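Long-range contact in ferric iron-binding protein HitA (PDB 6IWF), which binds ferric iron as a bacterial solute-binding protein and probably delivers it to a membrane transporter: residues A69-L82 with H89-A101. Numbering follows the deposited sequence.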
loop_
_atom_site.group_PDB
_atom_site.type_symbol
_atom_site.label_atom_id
_atom_site.label_comp_id
_atom_site.label_asym_id
_atom_site.label_seq_id
_atom_site.Cartn_x
_atom_site.Cartn_y
_atom_site.Cartn_z
ATOM N N ALA A 69 5.512 -14.121 7.565
ATOM C CA ALA A 69 6.905 -14.551 7.504
ATOM C C ALA A 69 7.419 -14.924 8.883
ATOM O O ALA A 69 8.107 -15.942 9.048
ATOM C CB ALA A 69 7.778 -13.451 6.901
ATOM N N SER A 70 7.108 -14.101 9.882
ATOM C CA SER A 70 7.517 -14.404 11.251
ATOM C C SER A 70 6.965 -15.741 11.719
ATOM O O SER A 70 7.624 -16.441 12.495
ATOM C CB SER A 70 7.058 -13.298 12.202
ATOM O OG SER A 70 7.708 -12.075 11.924
ATOM N N ALA A 71 5.758 -16.104 11.277
ATOM C CA ALA A 71 5.156 -17.378 11.647
ATOM C C ALA A 71 5.731 -18.552 10.875
ATOM O O ALA A 71 5.367 -19.699 11.164
ATOM C CB ALA A 71 3.643 -17.330 11.436
ATOM N N GLY A 72 6.601 -18.304 9.897
ATOM C CA GLY A 72 7.164 -19.394 9.130
ATOM C C GLY A 72 6.258 -19.925 8.047
ATOM O O GLY A 72 6.489 -21.030 7.544
ATOM N N LEU A 73 5.236 -19.165 7.656
ATOM C CA LEU A 73 4.250 -19.657 6.707
ATOM C C LEU A 73 4.635 -19.411 5.252
ATOM O O LEU A 73 3.966 -19.941 4.353
ATOM C CB LEU A 73 2.885 -19.020 6.999
ATOM C CG LEU A 73 2.181 -19.667 8.195
ATOM C CD1 LEU A 73 1.104 -18.774 8.771
ATOM C CD2 LEU A 73 1.609 -21.008 7.763
ATOM N N LEU A 74 5.689 -18.644 5.000
ATOM C CA LEU A 74 6.064 -18.245 3.648
ATOM C C LEU A 74 7.327 -18.968 3.192
ATOM O O LEU A 74 8.303 -19.087 3.948
ATOM C CB LEU A 74 6.282 -16.730 3.588
ATOM C CG LEU A 74 5.101 -15.896 4.087
ATOM C CD1 LEU A 74 5.404 -14.380 3.898
ATOM C CD2 LEU A 74 3.798 -16.262 3.384
ATOM N N ALA A 75 7.309 -19.430 1.941
ATOM C CA ALA A 75 8.450 -20.130 1.360
ATOM C C ALA A 75 9.546 -19.146 0.971
ATOM O O ALA A 75 9.268 -18.050 0.481
ATOM C CB ALA A 75 8.008 -20.922 0.127
ATOM N N LYS A 76 10.802 -19.551 1.166
ATOM C CA LYS A 76 11.907 -18.750 0.653
ATOM C C LYS A 76 11.780 -18.621 -0.865
ATOM O O LYS A 76 11.472 -19.589 -1.565
ATOM C CB LYS A 76 13.246 -19.388 1.057
ATOM C CG LYS A 76 14.400 -19.222 0.057
ATOM C CD LYS A 76 14.947 -17.795 -0.029
ATOM C CE LYS A 76 16.390 -17.796 -0.548
ATOM N NZ LYS A 76 16.487 -17.769 -2.041
ATOM N N LEU A 77 11.975 -17.408 -1.371
ATOM C CA LEU A 77 11.875 -17.163 -2.804
ATOM C C LEU A 77 13.178 -17.520 -3.514
ATOM O O LEU A 77 14.271 -17.395 -2.956
ATOM C CB LEU A 77 11.532 -15.698 -3.071
ATOM C CG LEU A 77 10.116 -15.277 -2.676
ATOM C CD1 LEU A 77 10.009 -13.750 -2.705
ATOM C CD2 LEU A 77 9.082 -15.916 -3.596
ATOM N N GLU A 78 13.056 -17.942 -4.769
ATOM C CA GLU A 78 14.243 -18.285 -5.540
ATOM C C GLU A 78 15.174 -17.077 -5.650
ATOM O O GLU A 78 14.711 -15.940 -5.817
ATOM C CB GLU A 78 13.842 -18.795 -6.924
ATOM C CG GLU A 78 13.266 -20.203 -6.867
ATOM C CD GLU A 78 12.754 -20.696 -8.203
ATOM O OE1 GLU A 78 12.573 -21.922 -8.350
ATOM O OE2 GLU A 78 12.534 -19.865 -9.109
ATOM N N PRO A 79 16.489 -17.281 -5.530
ATOM C CA PRO A 79 17.418 -16.143 -5.608
ATOM C C PRO A 79 17.290 -15.342 -6.889
ATOM O O PRO A 79 17.489 -14.119 -6.861
ATOM C CB PRO A 79 18.799 -16.811 -5.491
ATOM C CG PRO A 79 18.563 -18.267 -5.791
ATOM C CD PRO A 79 17.188 -18.557 -5.302
ATOM N N GLU A 80 16.958 -15.989 -8.010
ATOM C CA GLU A 80 16.704 -15.247 -9.242
ATOM C C GLU A 80 15.573 -14.242 -9.056
ATOM O O GLU A 80 15.627 -13.127 -9.586
ATOM C CB GLU A 80 16.368 -16.207 -10.382
ATOM C CG GLU A 80 17.503 -17.132 -10.775
ATOM C CD GLU A 80 17.505 -18.449 -10.000
ATOM O OE1 GLU A 80 18.178 -19.397 -10.463
ATOM O OE2 GLU A 80 16.854 -18.544 -8.932
ATOM N N THR A 81 14.536 -14.623 -8.304
ATOM C CA THR A 81 13.445 -13.690 -8.023
ATOM C C THR A 81 13.908 -12.546 -7.128
ATOM O O THR A 81 13.604 -11.373 -7.398
ATOM C CB THR A 81 12.280 -14.440 -7.378
ATOM O OG1 THR A 81 11.862 -15.480 -8.264
ATOM C CG2 THR A 81 11.103 -13.493 -7.132
ATOM N N LEU A 82 14.643 -12.864 -6.055
ATOM C CA LEU A 82 15.103 -11.818 -5.142
ATOM C C LEU A 82 16.016 -10.823 -5.844
ATOM O O LEU A 82 16.048 -9.640 -5.479
ATOM C CB LEU A 82 15.820 -12.438 -3.948
ATOM C CG LEU A 82 14.897 -13.240 -3.030
ATOM C CD1 LEU A 82 15.688 -14.153 -2.145
ATOM C CD2 LEU A 82 14.010 -12.299 -2.198
ATOM N N HIS A 89 13.547 -3.841 -0.434
ATOM C CA HIS A 89 12.188 -4.048 -0.923
ATOM C C HIS A 89 11.781 -5.516 -0.901
ATOM O O HIS A 89 10.869 -5.916 -1.635
ATOM C CB HIS A 89 12.049 -3.492 -2.339
ATOM C CG HIS A 89 12.243 -2.012 -2.422
ATOM N ND1 HIS A 89 12.776 -1.392 -3.530
ATOM C CD2 HIS A 89 11.982 -1.030 -1.527
ATOM C CE1 HIS A 89 12.827 -0.088 -3.319
ATOM N NE2 HIS A 89 12.352 0.159 -2.111
ATOM N N ALA A 90 12.455 -6.330 -0.094
ATOM C CA ALA A 90 12.084 -7.717 0.115
ATOM C C ALA A 90 12.132 -8.022 1.604
ATOM O O ALA A 90 12.699 -7.264 2.395
ATOM C CB ALA A 90 13.009 -8.666 -0.651
ATOM N N GLY A 91 11.514 -9.133 1.986
ATOM C CA GLY A 91 11.626 -9.589 3.363
ATOM C C GLY A 91 13.062 -9.899 3.745
ATOM O O GLY A 91 13.874 -10.325 2.921
ATOM N N GLY A 92 13.365 -9.695 5.032
ATOM C CA GLY A 92 14.723 -9.897 5.511
ATOM C C GLY A 92 15.232 -11.313 5.314
ATOM O O GLY A 92 16.429 -11.522 5.100
ATOM N N ASN A 93 14.346 -12.299 5.399
ATOM C CA ASN A 93 14.708 -13.688 5.165
ATOM C C ASN A 93 14.370 -14.146 3.753
ATOM O O ASN A 93 14.414 -15.348 3.476
ATOM C CB ASN A 93 14.027 -14.589 6.192
ATOM C CG ASN A 93 14.527 -14.339 7.599
ATOM O OD1 ASN A 93 15.681 -13.951 7.800
ATOM N ND2 ASN A 93 13.658 -14.546 8.584
ATOM N N GLY A 94 14.020 -13.219 2.864
ATOM C CA GLY A 94 13.788 -13.551 1.470
ATOM C C GLY A 94 12.556 -14.387 1.210
ATOM O O GLY A 94 12.532 -15.142 0.232
ATOM N N ASP A 95 11.529 -14.282 2.057
ATOM C CA ASP A 95 10.308 -15.057 1.858
ATOM C C ASP A 95 9.106 -14.186 1.528
ATOM O O ASP A 95 7.974 -14.660 1.585
ATOM C CB ASP A 95 10.003 -15.937 3.078
ATOM C CG ASP A 95 10.194 -15.213 4.390
ATOM O OD1 ASP A 95 10.406 -13.978 4.381
ATOM O OD2 ASP A 95 10.135 -15.894 5.442
ATOM N N TRP A 96 9.321 -12.917 1.212
ATOM C CA TRP A 96 8.312 -12.152 0.498
ATOM C C TRP A 96 9.056 -11.079 -0.271
ATOM O O TRP A 96 10.223 -10.800 0.007
ATOM C CB TRP A 96 7.243 -11.568 1.438
ATOM C CG TRP A 96 7.737 -10.601 2.456
ATOM C CD1 TRP A 96 8.075 -10.876 3.749
ATOM C CD2 TRP A 96 7.927 -9.189 2.281
ATOM N NE1 TRP A 96 8.476 -9.724 4.387
ATOM C CE2 TRP A 96 8.394 -8.675 3.511
ATOM C CE3 TRP A 96 7.765 -8.315 1.200
ATOM C CZ2 TRP A 96 8.706 -7.317 3.692
ATOM C CZ3 TRP A 96 8.070 -6.962 1.381
ATOM C CH2 TRP A 96 8.529 -6.482 2.620
ATOM N N ILE A 97 8.391 -10.491 -1.255
ATOM C CA ILE A 97 9.074 -9.568 -2.153
ATOM C C ILE A 97 8.134 -8.436 -2.533
ATOM O O ILE A 97 6.942 -8.649 -2.768
ATOM C CB ILE A 97 9.614 -10.291 -3.408
ATOM C CG1 ILE A 97 10.607 -9.396 -4.140
ATOM C CG2 ILE A 97 8.480 -10.785 -4.310
ATOM C CD1 ILE A 97 11.557 -10.193 -5.051
ATOM N N GLY A 98 8.681 -7.225 -2.576
ATOM C CA GLY A 98 7.886 -6.075 -2.975
ATOM C C GLY A 98 7.590 -6.114 -4.463
ATOM O O GLY A 98 8.407 -6.567 -5.268
ATOM N N ILE A 99 6.391 -5.660 -4.822
ATOM C CA ILE A 99 5.911 -5.667 -6.200
ATOM C C ILE A 99 5.767 -4.253 -6.740
ATOM O O ILE A 99 6.239 -3.951 -7.836
ATOM C CB ILE A 99 4.580 -6.439 -6.325
ATOM C CG1 ILE A 99 4.713 -7.863 -5.771
ATOM C CG2 ILE A 99 4.119 -6.460 -7.767
ATOM C CD1 ILE A 99 5.827 -8.677 -6.417
ATOM N N THR A 100 5.082 -3.381 -5.995
ATOM C CA THR A 100 4.999 -1.964 -6.329
ATOM C C THR A 100 5.178 -1.155 -5.057
ATOM O O THR A 100 5.047 -1.672 -3.949
ATOM C CB THR A 100 3.660 -1.562 -6.962
ATOM O OG1 THR A 100 2.609 -1.729 -6.002
ATOM C CG2 THR A 100 3.358 -2.382 -8.237
ATOM N N ALA A 101 5.488 0.127 -5.231
ATOM C CA ALA A 101 5.536 1.076 -4.127
ATOM C C ALA A 101 4.579 2.224 -4.416
ATOM O O ALA A 101 4.284 2.534 -5.569
ATOM C CB ALA A 101 6.957 1.640 -3.900
HETATM O O HOH W 1 10.740 -15.451 7.994
HETATM O O HOH W 2 8.144 -17.812 6.611
HETATM O O HOH W 3 7.550 -16.365 -0.560
#
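The methyl of A90 meets CD2 of L82, a leucine at the end of the short helix 79-82. From there the chain makes a type I turn, G91 to G94, whose last residue carries the one direct hydrogen bond between the segments: L77 N to G94 O, 2.8 Å long and almost straight at 174°. L82 packs both methyls against G94, and CD of K76 lies 3.6 Å from G94 O.

D95 combines direct packing with water-mediated bonds. Its CB is 3.4 Å from A75 O; with CG between the backbone N and the carbonyl carbon (chi1 44°), the carboxylate lies against A69, whose CB is 3.7 Å from OD1. OD2 accepts a hydrogen bond from one water that also donates to A69 O and accepts from N93 ND2; a second water, accepting from L74 N, lies 3.0 Å from D95 OD2. A third sits between A75 O and D95 O, within hydrogen-bonding distance of both. The side chain of L74 is set against the D95 carbonyl, CB 3.3 Å from D95 O.

W96 meets A69 CB at the edge of its indole, near the ring plane; G91 N lies 3.4 Å above the middle of one face, and CD1 of L74 reaches the tryptophan's CB. CD1 of L77 packs 3.6 Å from CB of I97. With CG1 anti to N (chi1 -166°), the isoleucine's CD1 extends to T81 CG2 and L82; V245 of helix 238-248 touches L77 and I97 too.

The contact thus lays the connection between helices 63-70 and 79-82 over the turn that leads into strand 97-108, within the periplasmic-binding-protein fold of this iron-binding family.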